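Local structure of SusD superfamily protein (Bacteroides fragilis, 3L22) at residues 56-61 and 275-280. The protein probably binds glycans at the outer membrane and also binds zinc ions. Numbering follows the deposited sequence.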
# COMPACT_ATOMS: atom_id res chain seq x y z
N VAL A 56 -6.79 -12.39 6.28
CA VAL A 56 -6.65 -13.54 5.38
C VAL A 56 -5.70 -14.51 6.04
O VAL A 56 -5.01 -14.11 6.99
CB VAL A 56 -6.15 -13.10 3.97
CG1 VAL A 56 -7.28 -12.34 3.25
CG2 VAL A 56 -4.85 -12.27 4.02
N ILE A 57 -5.72 -15.77 5.57
CA ILE A 57 -4.76 -16.78 5.99
C ILE A 57 -4.08 -17.38 4.80
O ILE A 57 -4.68 -17.52 3.76
CB ILE A 57 -5.39 -17.94 6.81
CG1 ILE A 57 -6.61 -18.57 6.07
CG2 ILE A 57 -5.74 -17.43 8.15
CD1 ILE A 57 -7.15 -19.88 6.71
N ASN A 58 -2.81 -17.74 4.98
CA ASN A 58 -2.02 -18.40 3.97
C ASN A 58 -1.93 -19.86 4.40
O ASN A 58 -1.34 -20.17 5.43
CB ASN A 58 -0.62 -17.75 3.89
CG ASN A 58 0.20 -18.28 2.73
OD1 ASN A 58 0.17 -19.49 2.43
ND2 ASN A 58 0.95 -17.37 2.05
N ILE A 59 -2.53 -20.75 3.62
CA ILE A 59 -2.52 -22.19 3.93
C ILE A 59 -1.61 -22.99 2.99
O ILE A 59 -1.68 -24.20 2.92
CB ILE A 59 -3.97 -22.77 4.03
CG1 ILE A 59 -4.82 -22.50 2.78
CG2 ILE A 59 -4.70 -22.24 5.28
CD1 ILE A 59 -4.38 -23.25 1.55
N SER A 60 -0.73 -22.32 2.27
CA SER A 60 0.03 -22.98 1.19
C SER A 60 1.12 -23.90 1.70
O SER A 60 1.51 -24.82 0.98
CB SER A 60 0.70 -21.95 0.27
OG SER A 60 1.68 -21.16 0.94
N ASN A 61 1.61 -23.63 2.92
CA ASN A 61 2.77 -24.36 3.47
C ASN A 61 3.98 -24.28 2.55
O ASN A 61 4.79 -25.17 2.52
CB ASN A 61 2.43 -25.83 3.75
CG ASN A 61 3.43 -26.50 4.71
OD1 ASN A 61 3.91 -25.88 5.64
ND2 ASN A 61 3.75 -27.76 4.45
N LYS A 275 -5.95 -22.57 -2.79
CA LYS A 275 -4.75 -23.31 -2.40
C LYS A 275 -3.69 -22.44 -1.73
O LYS A 275 -2.70 -22.97 -1.22
CB LYS A 275 -4.15 -23.99 -3.62
CG LYS A 275 -5.08 -25.07 -4.22
CD LYS A 275 -4.45 -25.78 -5.42
CE LYS A 275 -5.39 -26.85 -5.99
NZ LYS A 275 -4.91 -27.26 -7.36
N ILE A 276 -3.88 -21.12 -1.73
CA ILE A 276 -2.90 -20.25 -1.10
C ILE A 276 -3.55 -19.41 -0.02
O ILE A 276 -3.43 -19.75 1.16
CB ILE A 276 -2.07 -19.41 -2.12
CG1 ILE A 276 -1.43 -20.33 -3.17
CG2 ILE A 276 -1.00 -18.55 -1.38
CD1 ILE A 276 -0.75 -19.59 -4.33
N MSE A 277 -4.24 -18.31 -0.42
CA MSE A 277 -4.89 -17.41 0.51
C MSE A 277 -6.37 -17.76 0.61
O MSE A 277 -7.02 -18.05 -0.40
CB MSE A 277 -4.77 -15.95 0.08
CG MSE A 277 -3.38 -15.48 -0.28
SE MSE A 277 -2.05 -15.70 1.08
CE MSE A 277 -2.87 -14.57 2.43
N LEU A 278 -6.88 -17.73 1.85
CA LEU A 278 -8.30 -17.79 2.16
C LEU A 278 -8.62 -16.61 3.08
O LEU A 278 -7.73 -16.02 3.71
CB LEU A 278 -8.66 -19.11 2.84
CG LEU A 278 -8.47 -20.43 2.08
CD1 LEU A 278 -8.70 -21.66 3.03
CD2 LEU A 278 -9.45 -20.45 0.84
N ILE A 279 -9.90 -16.29 3.17
CA ILE A 279 -10.40 -15.38 4.17
C ILE A 279 -10.24 -16.06 5.54
O ILE A 279 -10.56 -17.24 5.67
CB ILE A 279 -11.88 -15.08 3.98
CG1 ILE A 279 -12.15 -14.43 2.61
CG2 ILE A 279 -12.42 -14.19 5.17
CD1 ILE A 279 -13.62 -14.38 2.26
N ASP A 280 -9.72 -15.33 6.54
CA ASP A 280 -9.70 -15.84 7.93
C ASP A 280 -11.07 -15.67 8.57
O ASP A 280 -11.37 -14.64 9.22
CB ASP A 280 -8.64 -15.15 8.79
CG ASP A 280 -8.45 -15.82 10.15
OD1 ASP A 280 -9.36 -16.56 10.61
OD2 ASP A 280 -7.37 -15.63 10.74
O HOH W 1 -4.88 -14.58 9.68
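SE of M277 lies over one face of the N58 carboxamide, shifted toward CB and ND2, 3.6 Å from ND2. CG2 of I276 is on the same side, past the rim between OD1 and ND2. Two donors of S60 approach OD1 close to the amide plane. The backbone N of S60 lies nearly in line with the side-chain C=O of N58, 3.0 Å from N58 OD1, and closes an Asx turn. OG of S60 donates on a lone pair. ND2 of N58 bonds outward to the O of T65 and OD1 of N51, which satisfies this buried amide.

M277, a selenomethionine, bends at chi2 and chi3, and its CE comes tightly against CG2 of V56, 3.4 Å away. Y270 and Y271 also touch this side chain.

The two strands, 56-58 and 277-279, form an isolated two-stranded antiparallel sheet in a largely helical SusD-family chain. I57 and L278 are the hydrogen-bonded pair: I57 N to L278 O is 2.7 Å, and L278 N to I57 O is 2.9 Å. A third bond, I59 N to I276 O (2.8 Å), continues the pairing past the first strand.

On the sheet face away from N58 and M277, CG1 of I57 rests on CB of L278 at 3.9 Å. CG1 of I59 meets CD1 of L278. CD1 of I59 lies over the backbone carbonyl of K275. CG2 of I57 packs against the D280 carboxylate. One water donates to both V56 O and D280 OD2, while OD1 of D280 accepts from the backbone N of S283.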